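Local coordinates for oxysterol-binding protein homolog 3 (PDB 4IC4), which transfers lipids, sterols among them, between membranes in a phosphoinositide-coupled way, its OSBP-related domain binding phosphatidylinositol 4-phosphate, at residues Ser70-Ile75 against Phe151-Glu156; Ser104-Tyr109 against Thr199-Ile204; Thr165-Gln170 against Asn180-Leu185. All coordinates share one frame; numbering follows the deposited sequence.

Contact 1: Ser70-Ile75 against Phe151-Glu156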
ATOM      1  N   SER A  70       7.512   2.920   5.533  1.00  7.16           N
ATOM      2  CA  SER A  70       6.830   2.002   6.445  1.00  7.41           C
ATOM      3  C   SER A  70       5.730   1.273   5.682  1.00  6.60           C
ATOM      4  O   SER A  70       5.397   1.646   4.555  1.00  7.93           O
ATOM      5  CB  SER A  70       6.205   2.765   7.616  1.00  8.47           C
ATOM      6  OG  SER A  70       5.054   3.480   7.194  1.00  8.64           O
ATOM      7  N   ILE A  71       5.153   0.240   6.290  1.00  7.23           N
ATOM      8  CA  ILE A  71       4.090  -0.495   5.609  1.00  7.40           C
ATOM      9  C   ILE A  71       2.884   0.412   5.360  1.00  7.54           C
ATOM     10  O   ILE A  71       2.176   0.251   4.368  1.00  7.07           O
ATOM     11  CB  ILE A  71       3.646  -1.733   6.414  1.00  8.23           C
ATOM     12  CG1 ILE A  71       4.817  -2.710   6.539  1.00 11.07           C
ATOM     13  CG2 ILE A  71       2.461  -2.416   5.717  1.00 10.34           C
ATOM     14  CD1 ILE A  71       4.491  -3.965   7.324  1.00 12.46           C
ATOM     15  N   LEU A  72       2.647   1.369   6.255  1.00  5.66           N
ATOM     16  CA  LEU A  72       1.529   2.288   6.059  1.00  6.10           C
ATOM     17  C   LEU A  72       1.755   3.069   4.768  1.00  6.88           C
ATOM     18  O   LEU A  72       0.819   3.311   4.004  1.00  7.67           O
ATOM     19  CB  LEU A  72       1.415   3.262   7.234  1.00  7.03           C
ATOM     20  CG  LEU A  72       1.061   2.659   8.596  1.00  8.36           C
ATOM     21  CD1 LEU A  72       1.139   3.745   9.668  1.00  9.95           C
ATOM     22  CD2 LEU A  72      -0.331   2.050   8.548  1.00 11.20           C
ATOM     23  N   GLN A  73       3.003   3.462   4.526  1.00  6.86           N
ATOM     24  CA  GLN A  73       3.335   4.198   3.314  1.00  6.42           C
ATOM     25  C   GLN A  73       3.211   3.289   2.082  1.00  6.88           C
ATOM     26  O   GLN A  73       2.703   3.710   1.041  1.00  7.53           O
ATOM     27  CB  GLN A  73       4.743   4.799   3.445  1.00  6.13           C
ATOM     28  CG  GLN A  73       4.779   5.906   4.505  1.00  7.98           C
ATOM     29  CD  GLN A  73       6.172   6.402   4.836  1.00  8.06           C
ATOM     30  OE1 GLN A  73       7.070   5.619   5.152  1.00  8.14           O
ATOM     31  NE2 GLN A  73       6.355   7.719   4.786  1.00  7.38           N
ATOM     32  N   LEU A  74       3.649   2.037   2.205  1.00  6.84           N
ATOM     33  CA  LEU A  74       3.548   1.091   1.096  1.00  7.26           C
ATOM     34  C   LEU A  74       2.096   0.906   0.663  1.00  7.34           C
ATOM     35  O   LEU A  74       1.772   0.998  -0.521  1.00  8.74           O
ATOM     36  CB  LEU A  74       4.110  -0.276   1.492  1.00  7.78           C
ATOM     37  CG  LEU A  74       3.777  -1.386   0.486  1.00  8.44           C
ATOM     38  CD1 LEU A  74       4.524  -1.136  -0.810  1.00 11.72           C
ATOM     39  CD2 LEU A  74       4.148  -2.748   1.057  1.00 10.31           C
ATOM     40  N   ILE A  75       1.216   0.639   1.620  1.00  6.81           N
ATOM     41  CA  ILE A  75      -0.182   0.430   1.275  1.00  8.19           C
ATOM     42  C   ILE A  75      -0.826   1.702   0.710  1.00  7.43           C
ATOM     43  O   ILE A  75      -1.769   1.627  -0.082  1.00  9.04           O
ATOM     44  CB  ILE A  75      -0.957  -0.111   2.486  1.00  8.09           C
ATOM     45  CG1 ILE A  75      -0.374  -1.477   2.869  1.00 11.15           C
ATOM     46  CG2 ILE A  75      -2.441  -0.240   2.149  1.00  9.75           C
ATOM     47  CD1 ILE A  75      -1.001  -2.100   4.101  1.00 12.33           C
ATOM     48  N   PHE A 151      -3.742  -2.783   9.865  1.00  7.82           N
ATOM     49  CA  PHE A 151      -3.603  -1.392   9.457  1.00  8.47           C
ATOM     50  C   PHE A 151      -4.937  -0.878   8.932  1.00  8.80           C
ATOM     51  O   PHE A 151      -5.613  -1.552   8.145  1.00  8.83           O
ATOM     52  CB  PHE A 151      -2.528  -1.286   8.373  1.00  7.89           C
ATOM     53  CG  PHE A 151      -1.229  -1.934   8.749  1.00  8.26           C
ATOM     54  CD1 PHE A 151      -0.363  -1.320   9.649  1.00  9.08           C
ATOM     55  CD2 PHE A 151      -0.878  -3.172   8.221  1.00  9.73           C
ATOM     56  CE1 PHE A 151       0.839  -1.931  10.020  1.00  9.88           C
ATOM     57  CE2 PHE A 151       0.324  -3.794   8.587  1.00 10.45           C
ATOM     58  CZ  PHE A 151       1.182  -3.169   9.489  1.00  9.03           C
ATOM     59  N   ALA A 152      -5.322   0.316   9.370  1.00  7.48           N
ATOM     60  CA  ALA A 152      -6.583   0.914   8.945  1.00  8.18           C
ATOM     61  C   ALA A 152      -6.319   2.132   8.080  1.00  8.44           C
ATOM     62  O   ALA A 152      -5.433   2.938   8.385  1.00  8.24           O
ATOM     63  CB  ALA A 152      -7.416   1.299  10.164  1.00  8.25           C
ATOM     64  N   PHE A 153      -7.088   2.256   7.001  1.00  7.53           N
ATOM     65  CA  PHE A 153      -6.949   3.361   6.053  1.00  8.17           C
ATOM     66  C   PHE A 153      -8.288   3.997   5.720  1.00  9.24           C
ATOM     67  O   PHE A 153      -9.301   3.308   5.603  1.00  8.99           O
ATOM     68  CB  PHE A 153      -6.349   2.870   4.729  1.00  8.59           C
ATOM     69  CG  PHE A 153      -4.942   2.369   4.839  1.00  9.23           C
ATOM     70  CD1 PHE A 153      -3.869   3.170   4.456  1.00 12.50           C
ATOM     71  CD2 PHE A 153      -4.685   1.099   5.342  1.00 10.72           C
ATOM     72  CE1 PHE A 153      -2.558   2.709   4.581  1.00 12.26           C
ATOM     73  CE2 PHE A 153      -3.379   0.633   5.470  1.00 13.29           C
ATOM     74  CZ  PHE A 153      -2.317   1.443   5.089  1.00 12.88           C
ATOM     75  N   PHE A 154      -8.280   5.314   5.561  1.00  8.20           N
ATOM     76  CA  PHE A 154      -9.472   6.054   5.172  1.00  9.09           C
ATOM     77  C   PHE A 154      -9.027   7.155   4.220  1.00  8.73           C
ATOM     78  O   PHE A 154      -8.315   8.075   4.621  1.00  9.44           O
ATOM     79  CB  PHE A 154     -10.178   6.668   6.381  1.00 10.34           C
ATOM     80  CG  PHE A 154     -11.462   7.382   6.034  1.00 10.92           C
ATOM     81  CD1 PHE A 154     -12.425   6.760   5.243  1.00 11.68           C
ATOM     82  CD2 PHE A 154     -11.713   8.664   6.509  1.00 13.36           C
ATOM     83  CE1 PHE A 154     -13.624   7.408   4.931  1.00 13.74           C
ATOM     84  CE2 PHE A 154     -12.908   9.321   6.206  1.00 14.03           C
ATOM     85  CZ  PHE A 154     -13.864   8.688   5.414  1.00 13.79           C
ATOM     86  N   ALA A 155      -9.434   7.042   2.959  1.00  8.14           N
ATOM     87  CA  ALA A 155      -9.082   8.023   1.934  1.00  8.42           C
ATOM     88  C   ALA A 155     -10.354   8.745   1.518  1.00 10.15           C
ATOM     89  O   ALA A 155     -11.392   8.108   1.330  1.00  9.74           O
ATOM     90  CB  ALA A 155      -8.454   7.325   0.730  1.00  9.65           C
ATOM     91  N   GLU A 156     -10.269  10.066   1.377  1.00 11.05           N
ATOM     92  CA  GLU A 156     -11.427  10.873   1.001  1.00 10.40           C
ATOM     93  C   GLU A 156     -11.147  11.861  -0.113  1.00 11.41           C
ATOM     94  O   GLU A 156     -10.103  12.515  -0.130  1.00 10.59           O
ATOM     95  CB  GLU A 156     -11.931  11.695   2.183  1.00 12.82           C
ATOM     96  CG  GLU A 156     -12.066  10.979   3.488  1.00 16.82           C
ATOM     97  CD  GLU A 156     -12.422  11.945   4.596  1.00 19.11           C
ATOM     98  OE1 GLU A 156     -13.600  12.357   4.672  1.00 19.60           O
ATOM     99  OE2 GLU A 156     -11.517  12.309   5.376  1.00 21.02           O
TER
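The hydroxyl S70 OG is held by two bonds. One is a hydrogen bond with S321 OG. The other is a weak capping bond from Q73 N, at 3.4 Å from S70 OG. In return the side-chain amide oxygen Q73 OE1 accepts from S70 N on an in-plane lone pair, with 2.8 Å between S70 N and Q73 OE1. This is a capping box. It starts helix 71-76, which packs against strand 150-157 of the beta barrel in the OSBP-related domain. The helix segment 71-75 crosses the strand segment at 43°, and I71, L72 and I75 meet the rings of F151 and F153. The CB bonds of F151 and F153 both point toward the helix. I71 lays CG2 over one face of F151 in a CH-pi contact, 4.2 Å from I71 CG2 to the centroid of the F151 ring. L72 CD2 comes obliquely to the same ring, 3.5 Å from F151 CD1. I75 crosses F153 at about a right angle, and its CG2 makes a second CH-pi contact, 3.7 Å from I75 CG2 to the centroid of the F153 ring. V166 of the next strand also touches I75 and F153. In place of F153, an alanine here would take the ring away from I75 CG2 and L72 O, and would probably loosen the helix on the strand. The packing is tightest between I75 CB and F153 CZ, at 3.3 Å. At the ring edge, in plane, the carbonyl L72 O lies 3.5 Å from F153 CE1.

Contact 2: Ser104-Tyr109 against Thr199-Ile204; sequences SFLSIY and TQPTTI
An amide-on-ring stack is the main interaction between the turn 104-109 and the segment 199-204. F105 holds CG between its backbone N and carbonyl carbon (chi1 84°), the crowded position, and its ring meets Q200. The extended Q200 side chain lays its amide flat on one face of that ring, the two planes only 10° apart. Q200 OE1 sits over the ring centre, 3.7 Å above the plane of F105. Q200 NE2 lies 3.6 Å from F105 CE2, toward the rim. L106 CG of the same turn touches the opposite face, toward its rim.

Apolar contacts make up the rest. P201 meets F105 tip to tip, with P201 CD at the ring edge, 3.8 Å from F105 CE1. L106 CD2 slides past T203 and lies 3.6 Å from T203 CG2. The T203 methyl is beside its backbone N, while T203 OG1 makes a weak bond to L179 O on strand 177-189.

Within the two segments, the side-chain hydrogen bond is in 104-109. S104 O accepts two donors, S107 N and S107 OG, the latter nearly along the C=O axis at 2.6 Å from S107 OG to S104 O. They steady the 3-10 turn that follows helix 94-104. Residues 200-202 link strands 195-199 and 203-206.

No hydrogen bond joins the two segments, so their attraction rests on the stacked amide and aromatic planes and on apolar fit. The amide oxygen of Q200 has a weak bond to T78 OG1, which probably helps to hold the amide flat on the ring.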
ATOM      1  N   SER A 104      -3.990  -1.500 -10.656  1.00 10.80           N
ATOM      2  CA  SER A 104      -2.873  -0.567 -10.761  1.00 10.50           C
ATOM      3  C   SER A 104      -1.771  -0.635  -9.717  1.00  9.62           C
ATOM      4  O   SER A 104      -0.604  -0.424 -10.049  1.00 10.55           O
ATOM      5  CB  SER A 104      -3.389   0.874 -10.844  1.00  9.67           C
ATOM      6  OG  SER A 104      -3.998   1.285  -9.635  1.00 10.30           O
ATOM      7  N   PHE A 105      -2.116  -0.932  -8.470  1.00 10.51           N
ATOM      8  CA  PHE A 105      -1.100  -0.968  -7.426  1.00 10.33           C
ATOM      9  C   PHE A 105       0.017  -1.974  -7.710  1.00 10.25           C
ATOM     10  O   PHE A 105       1.142  -1.802  -7.239  1.00 10.08           O
ATOM     11  CB  PHE A 105      -1.729  -1.273  -6.063  1.00 11.78           C
ATOM     12  CG  PHE A 105      -1.938  -2.730  -5.810  1.00 11.33           C
ATOM     13  CD1 PHE A 105      -2.982  -3.414  -6.418  1.00 11.25           C
ATOM     14  CD2 PHE A 105      -1.060  -3.435  -4.989  1.00 10.53           C
ATOM     15  CE1 PHE A 105      -3.150  -4.781  -6.215  1.00 12.94           C
ATOM     16  CE2 PHE A 105      -1.218  -4.805  -4.779  1.00 13.33           C
ATOM     17  CZ  PHE A 105      -2.268  -5.480  -5.395  1.00 12.42           C
ATOM     18  N   LEU A 106      -0.287  -3.021  -8.472  1.00  9.59           N
ATOM     19  CA  LEU A 106       0.716  -4.036  -8.788  1.00  9.75           C
ATOM     20  C   LEU A 106       1.911  -3.460  -9.537  1.00 10.28           C
ATOM     21  O   LEU A 106       3.024  -3.974  -9.432  1.00  9.63           O
ATOM     22  CB  LEU A 106       0.101  -5.151  -9.635  1.00 10.64           C
ATOM     23  CG  LEU A 106      -0.920  -6.052  -8.950  1.00  9.89           C
ATOM     24  CD1 LEU A 106      -1.622  -6.901 -10.004  1.00 12.21           C
ATOM     25  CD2 LEU A 106      -0.224  -6.930  -7.920  1.00 12.58           C
ATOM     26  N   SER A 107       1.674  -2.383 -10.278  1.00  8.24           N
ATOM     27  CA  SER A 107       2.713  -1.750 -11.082  1.00  8.29           C
ATOM     28  C   SER A 107       3.953  -1.274 -10.334  1.00  8.13           C
ATOM     29  O   SER A 107       4.990  -1.039 -10.955  1.00  9.63           O
ATOM     30  CB  SER A 107       2.123  -0.575 -11.875  1.00  8.46           C
ATOM     31  OG  SER A 107       1.679   0.464 -11.014  1.00 10.07           O
ATOM     32  N   ILE A 108       3.866  -1.116  -9.016  1.00  8.52           N
ATOM     33  CA  ILE A 108       5.043  -0.655  -8.281  1.00  8.60           C
ATOM     34  C   ILE A 108       6.145  -1.710  -8.278  1.00  9.83           C
ATOM     35  O   ILE A 108       7.286  -1.419  -7.928  1.00 11.14           O
ATOM     36  CB  ILE A 108       4.719  -0.261  -6.809  1.00  9.34           C
ATOM     37  CG1 ILE A 108       4.227  -1.472  -6.015  1.00  9.36           C
ATOM     38  CG2 ILE A 108       3.699   0.873  -6.794  1.00 10.11           C
ATOM     39  CD1 ILE A 108       4.073  -1.196  -4.525  1.00 11.49           C
ATOM     40  N   TYR A 109       5.802  -2.927  -8.686  1.00  9.02           N
ATOM     41  CA  TYR A 109       6.773  -4.012  -8.720  1.00 10.53           C
ATOM     42  C   TYR A 109       7.288  -4.282 -10.129  1.00 10.63           C
ATOM     43  O   TYR A 109       7.934  -5.303 -10.365  1.00 11.98           O
ATOM     44  CB  TYR A 109       6.148  -5.284  -8.147  1.00 11.01           C
ATOM     45  CG  TYR A 109       5.705  -5.129  -6.713  1.00 12.08           C
ATOM     46  CD1 TYR A 109       6.634  -4.883  -5.707  1.00 11.72           C
ATOM     47  CD2 TYR A 109       4.353  -5.189  -6.367  1.00 13.62           C
ATOM     48  CE1 TYR A 109       6.238  -4.695  -4.387  1.00 12.34           C
ATOM     49  CE2 TYR A 109       3.942  -5.001  -5.043  1.00 12.78           C
ATOM     50  CZ  TYR A 109       4.896  -4.752  -4.061  1.00 12.57           C
ATOM     51  OH  TYR A 109       4.523  -4.541  -2.754  1.00 14.00           O
ATOM     52  N   THR A 199     -10.918  -7.699  -2.759  1.00 11.60           N
ATOM     53  CA  THR A 199      -9.778  -8.089  -1.940  1.00 12.24           C
ATOM     54  C   THR A 199      -8.614  -8.061  -2.920  1.00 12.76           C
ATOM     55  O   THR A 199      -8.739  -8.548  -4.044  1.00 13.37           O
ATOM     56  CB  THR A 199      -9.948  -9.517  -1.378  1.00 12.88           C
ATOM     57  OG1 THR A 199     -11.000  -9.522  -0.408  1.00 15.21           O
ATOM     58  CG2 THR A 199      -8.660  -9.996  -0.720  1.00 11.79           C
ATOM     59  N   GLN A 200      -7.489  -7.475  -2.525  1.00 11.73           N
ATOM     60  CA  GLN A 200      -6.354  -7.419  -3.434  1.00 13.15           C
ATOM     61  C   GLN A 200      -5.906  -8.818  -3.836  1.00 13.37           C
ATOM     62  O   GLN A 200      -5.934  -9.746  -3.031  1.00 15.36           O
ATOM     63  CB  GLN A 200      -5.200  -6.630  -2.807  1.00 12.94           C
ATOM     64  CG  GLN A 200      -5.446  -5.129  -2.863  1.00 14.34           C
ATOM     65  CD  GLN A 200      -4.249  -4.297  -2.449  1.00 18.10           C
ATOM     66  OE1 GLN A 200      -4.221  -3.085  -2.680  1.00 21.00           O
ATOM     67  NE2 GLN A 200      -3.263  -4.934  -1.831  1.00 19.98           N
ATOM     68  N   PRO A 201      -5.495  -8.985  -5.098  1.00 15.05           N
ATOM     69  CA  PRO A 201      -5.051 -10.290  -5.591  1.00 16.12           C
ATOM     70  C   PRO A 201      -3.800 -10.821  -4.910  1.00 16.13           C
ATOM     71  O   PRO A 201      -3.003 -10.065  -4.355  1.00 17.65           O
ATOM     72  CB  PRO A 201      -4.830 -10.038  -7.077  1.00 15.51           C
ATOM     73  CG  PRO A 201      -4.367  -8.623  -7.096  1.00 15.54           C
ATOM     74  CD  PRO A 201      -5.327  -7.952  -6.134  1.00 15.81           C
ATOM     75  N   THR A 202      -3.646 -12.138  -4.965  1.00 17.29           N
ATOM     76  CA  THR A 202      -2.500 -12.815  -4.388  1.00 17.69           C
ATOM     77  C   THR A 202      -1.298 -12.580  -5.292  1.00 16.63           C
ATOM     78  O   THR A 202      -1.434 -12.545  -6.515  1.00 15.60           O
ATOM     79  CB  THR A 202      -2.744 -14.340  -4.312  1.00 18.46           C
ATOM     80  OG1 THR A 202      -3.922 -14.601  -3.539  1.00 20.39           O
ATOM     81  CG2 THR A 202      -1.553 -15.044  -3.685  1.00 19.87           C
ATOM     82  N   THR A 203      -0.129 -12.398  -4.691  1.00 15.63           N
ATOM     83  CA  THR A 203       1.095 -12.214  -5.459  1.00 15.39           C
ATOM     84  C   THR A 203       2.097 -13.242  -4.954  1.00 16.25           C
ATOM     85  O   THR A 203       1.953 -13.765  -3.849  1.00 16.44           O
ATOM     86  CB  THR A 203       1.691 -10.799  -5.290  1.00 16.53           C
ATOM     87  OG1 THR A 203       1.932 -10.535  -3.903  1.00 18.21           O
ATOM     88  CG2 THR A 203       0.743  -9.755  -5.856  1.00 16.01           C
ATOM     89  N   ILE A 204       3.106 -13.534  -5.764  1.00 16.59           N
ATOM     90  CA  ILE A 204       4.123 -14.505  -5.386  1.00 18.07           C
ATOM     91  C   ILE A 204       5.524 -13.949  -5.612  1.00 17.55           C
ATOM     92  O   ILE A 204       5.801 -13.344  -6.645  1.00 16.95           O
ATOM     93  CB  ILE A 204       3.984 -15.811  -6.207  1.00 19.83           C
ATOM     94  CG1 ILE A 204       2.570 -16.382  -6.058  1.00 22.03           C
ATOM     95  CG2 ILE A 204       5.023 -16.824  -5.751  1.00 20.46           C
ATOM     96  CD1 ILE A 204       2.221 -16.838  -4.656  1.00 22.51           C
TER

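Contact 3: Thr165-Gln170 against Asn180-Leu185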
ATOM      1  N   THR A 165      -9.263  -2.149   6.020  1.00  8.72           N
ATOM      2  CA  THR A 165      -8.709  -2.707   7.251  1.00  9.71           C
ATOM      3  C   THR A 165      -7.948  -3.905   6.710  1.00 10.40           C
ATOM      4  O   THR A 165      -8.550  -4.842   6.176  1.00 11.47           O
ATOM      5  CB  THR A 165      -9.810  -3.155   8.231  1.00  8.77           C
ATOM      6  OG1 THR A 165     -10.541  -2.005   8.681  1.00 11.35           O
ATOM      7  CG2 THR A 165      -9.193  -3.854   9.427  1.00 10.69           C
ATOM      8  N   VAL A 166      -6.628  -3.887   6.849  1.00  9.93           N
ATOM      9  CA  VAL A 166      -5.833  -4.950   6.265  1.00 10.71           C
ATOM     10  C   VAL A 166      -4.741  -5.571   7.122  1.00 10.07           C
ATOM     11  O   VAL A 166      -4.098  -4.907   7.939  1.00  8.80           O
ATOM     12  CB  VAL A 166      -5.200  -4.432   4.963  1.00 10.42           C
ATOM     13  CG1 VAL A 166      -4.293  -3.244   5.274  1.00 11.98           C
ATOM     14  CG2 VAL A 166      -4.414  -5.519   4.281  1.00 12.30           C
ATOM     15  N   THR A 167      -4.540  -6.863   6.907  1.00 10.80           N
ATOM     16  CA  THR A 167      -3.512  -7.627   7.592  1.00 11.67           C
ATOM     17  C   THR A 167      -2.710  -8.356   6.528  1.00 13.01           C
ATOM     18  O   THR A 167      -3.228  -9.264   5.875  1.00 11.18           O
ATOM     19  CB  THR A 167      -4.111  -8.679   8.545  1.00 12.65           C
ATOM     20  OG1 THR A 167      -4.725  -8.020   9.658  1.00 14.20           O
ATOM     21  CG2 THR A 167      -3.017  -9.618   9.062  1.00 14.60           C
ATOM     22  N   PRO A 168      -1.449  -7.949   6.310  1.00 12.70           N
ATOM     23  CA  PRO A 168      -0.630  -8.626   5.301  1.00 13.44           C
ATOM     24  C   PRO A 168      -0.329 -10.030   5.807  1.00 13.86           C
ATOM     25  O   PRO A 168      -0.195 -10.241   7.012  1.00 16.16           O
ATOM     26  CB  PRO A 168       0.625  -7.759   5.232  1.00 13.84           C
ATOM     27  CG  PRO A 168       0.110  -6.388   5.598  1.00 13.30           C
ATOM     28  CD  PRO A 168      -0.811  -6.695   6.754  1.00 13.24           C
ATOM     29  N   SER A 169      -0.241 -10.991   4.897  1.00 16.67           N
ATOM     30  CA  SER A 169       0.054 -12.361   5.296  1.00 18.09           C
ATOM     31  C   SER A 169       1.025 -12.970   4.302  1.00 19.69           C
ATOM     32  O   SER A 169       1.126 -12.518   3.161  1.00 16.62           O
ATOM     33  CB  SER A 169      -1.224 -13.200   5.354  1.00 19.53           C
ATOM     34  OG  SER A 169      -1.712 -13.479   4.056  1.00 22.49           O
ATOM     35  N   GLN A 170       1.732 -14.001   4.743  1.00 24.68           N
ATOM     36  CA  GLN A 170       2.711 -14.669   3.903  1.00 30.10           C
ATOM     37  C   GLN A 170       2.874 -16.130   4.299  1.00 32.86           C
ATOM     38  O   GLN A 170       2.785 -16.482   5.476  1.00 33.65           O
ATOM     39  CB  GLN A 170       4.053 -13.952   4.024  1.00 31.70           C
ATOM     40  CG  GLN A 170       4.473 -13.726   5.467  1.00 36.30           C
ATOM     41  CD  GLN A 170       5.702 -12.854   5.596  1.00 38.21           C
ATOM     42  OE1 GLN A 170       6.100 -12.491   6.702  1.00 40.37           O
ATOM     43  NE2 GLN A 170       6.314 -12.515   4.466  1.00 39.93           N
ATOM     44  N   ASN A 180      -0.237 -11.905   0.558  1.00 16.62           N
ATOM     45  CA  ASN A 180      -1.629 -11.492   0.491  1.00 17.20           C
ATOM     46  C   ASN A 180      -1.908 -10.364   1.462  1.00 15.03           C
ATOM     47  O   ASN A 180      -1.215 -10.198   2.465  1.00 16.20           O
ATOM     48  CB  ASN A 180      -2.573 -12.651   0.829  1.00 20.10           C
ATOM     49  CG  ASN A 180      -2.575 -13.737  -0.227  1.00 21.55           C
ATOM     50  OD1 ASN A 180      -1.711 -14.608  -0.240  1.00 25.03           O
ATOM     51  ND2 ASN A 180      -3.551 -13.683  -1.125  1.00 24.46           N
ATOM     52  N   ASN A 181      -2.921  -9.575   1.135  1.00 12.75           N
ATOM     53  CA  ASN A 181      -3.371  -8.493   1.994  1.00 13.41           C
ATOM     54  C   ASN A 181      -4.780  -8.943   2.344  1.00 12.09           C
ATOM     55  O   ASN A 181      -5.670  -8.917   1.491  1.00 13.14           O
ATOM     56  CB  ASN A 181      -3.420  -7.163   1.240  1.00 13.23           C
ATOM     57  CG  ASN A 181      -2.155  -6.338   1.410  1.00 15.50           C
ATOM     58  OD1 ASN A 181      -1.965  -5.339   0.720  1.00 19.38           O
ATOM     59  ND2 ASN A 181      -1.292  -6.745   2.335  1.00 12.76           N
ATOM     60  N   GLU A 182      -4.977  -9.389   3.578  1.00 11.25           N
ATOM     61  CA  GLU A 182      -6.290  -9.849   4.008  1.00 11.88           C
ATOM     62  C   GLU A 182      -7.132  -8.648   4.403  1.00 11.20           C
ATOM     63  O   GLU A 182      -6.771  -7.887   5.305  1.00 11.44           O
ATOM     64  CB  GLU A 182      -6.161 -10.815   5.189  1.00 13.66           C
ATOM     65  CG  GLU A 182      -5.194 -11.962   4.932  1.00 15.85           C
ATOM     66  CD  GLU A 182      -5.137 -12.966   6.074  1.00 18.48           C
ATOM     67  OE1 GLU A 182      -5.354 -12.572   7.239  1.00 19.43           O
ATOM     68  OE2 GLU A 182      -4.855 -14.154   5.802  1.00 24.11           O
ATOM     69  N   GLY A 183      -8.260  -8.482   3.727  1.00 11.13           N
ATOM     70  CA  GLY A 183      -9.128  -7.363   4.019  1.00 10.74           C
ATOM     71  C   GLY A 183      -9.789  -6.868   2.754  1.00 11.56           C
ATOM     72  O   GLY A 183      -9.214  -6.937   1.664  1.00 12.60           O
ATOM     73  N   ILE A 184     -11.005  -6.363   2.900  1.00 11.27           N
ATOM     74  CA  ILE A 184     -11.752  -5.866   1.758  1.00 11.98           C
ATOM     75  C   ILE A 184     -11.625  -4.358   1.595  1.00 11.76           C
ATOM     76  O   ILE A 184     -11.807  -3.604   2.548  1.00 12.77           O
ATOM     77  CB  ILE A 184     -13.252  -6.217   1.888  1.00 15.77           C
ATOM     78  CG1 ILE A 184     -13.423  -7.735   1.961  1.00 17.45           C
ATOM     79  CG2 ILE A 184     -14.024  -5.652   0.705  1.00 16.63           C
ATOM     80  CD1 ILE A 184     -14.857  -8.181   2.119  1.00 20.41           C
ATOM     81  N   LEU A 185     -11.279  -3.924   0.391  1.00 10.76           N
ATOM     82  CA  LEU A 185     -11.197  -2.495   0.125  1.00 10.53           C
ATOM     83  C   LEU A 185     -12.631  -2.094  -0.189  1.00 12.05           C
ATOM     84  O   LEU A 185     -13.256  -2.662  -1.088  1.00 11.92           O
ATOM     85  CB  LEU A 185     -10.295  -2.198  -1.074  1.00 14.12           C
ATOM     86  CG  LEU A 185      -8.804  -2.478  -0.898  1.00 17.77           C
ATOM     87  CD1 LEU A 185      -8.559  -3.973  -1.039  1.00 20.17           C
ATOM     88  CD2 LEU A 185      -8.006  -1.715  -1.949  1.00 19.97           C
TER
HETATM   89  O   HOH W   1     -11.745  -3.423   5.122  1.00 18.50           O
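E182 and S169 lose the most surface in this antiparallel hairpin. E182 pairs with T167 through two backbone bonds: E182 N to T167 O and T167 N to E182 O, both 2.9 Å. In the first, E182 N stands above the T167 carbonyl plane, 44° out of it, though the bond is nearly straight. The E182 side chain is extended and crosses over the strand on the face shared with T167 and S169. E182 CB rests 3.4 Å from T167 O, and E182 OE2 comes to 3.7 Å from S169 OG, without a hydrogen bond.

S169 forms the next hydrogen-bonded pair, with N180. Here S169 N reaches N180 O at 2.7 Å, and N180 N returns to S169 O at 3.0 Å. S169 OG also packs on N180 CB.

Beyond E182 the pairing gives way at G183. A CB there would clash with T165 O. A water links the strands there, accepting from T165 N and donating to I184 O.

T167 OG1 bonds to P149 O, next to strand 150-157. That strand lies beside 160-172, joined to it by F151 and V166. On the other side, strand 177-189 is flanked by strands 195-199 and 203-206.

Along the chain from the N terminus, helix 71-76 opens contact 1 and the turn after helix 94-104 opens contact 2. Contact 1 closes its loop at 151-156. Contact 2 opens inside that loop but closes only at 199-204, so the two cross. Contact 3 opens and closes within the span of contact 2, and follows contact 1 in series. It is a local hairpin, while contact 1 sets helix 71-76 on a barrel strand and contact 2 sets the turn on the link between two barrel strands. The three touch. L74 packs on I108 between contacts 1 and 2. F151 packs on P168 between contacts 1 and 3. Q200 and L185 pack where contact 2 meets contact 3.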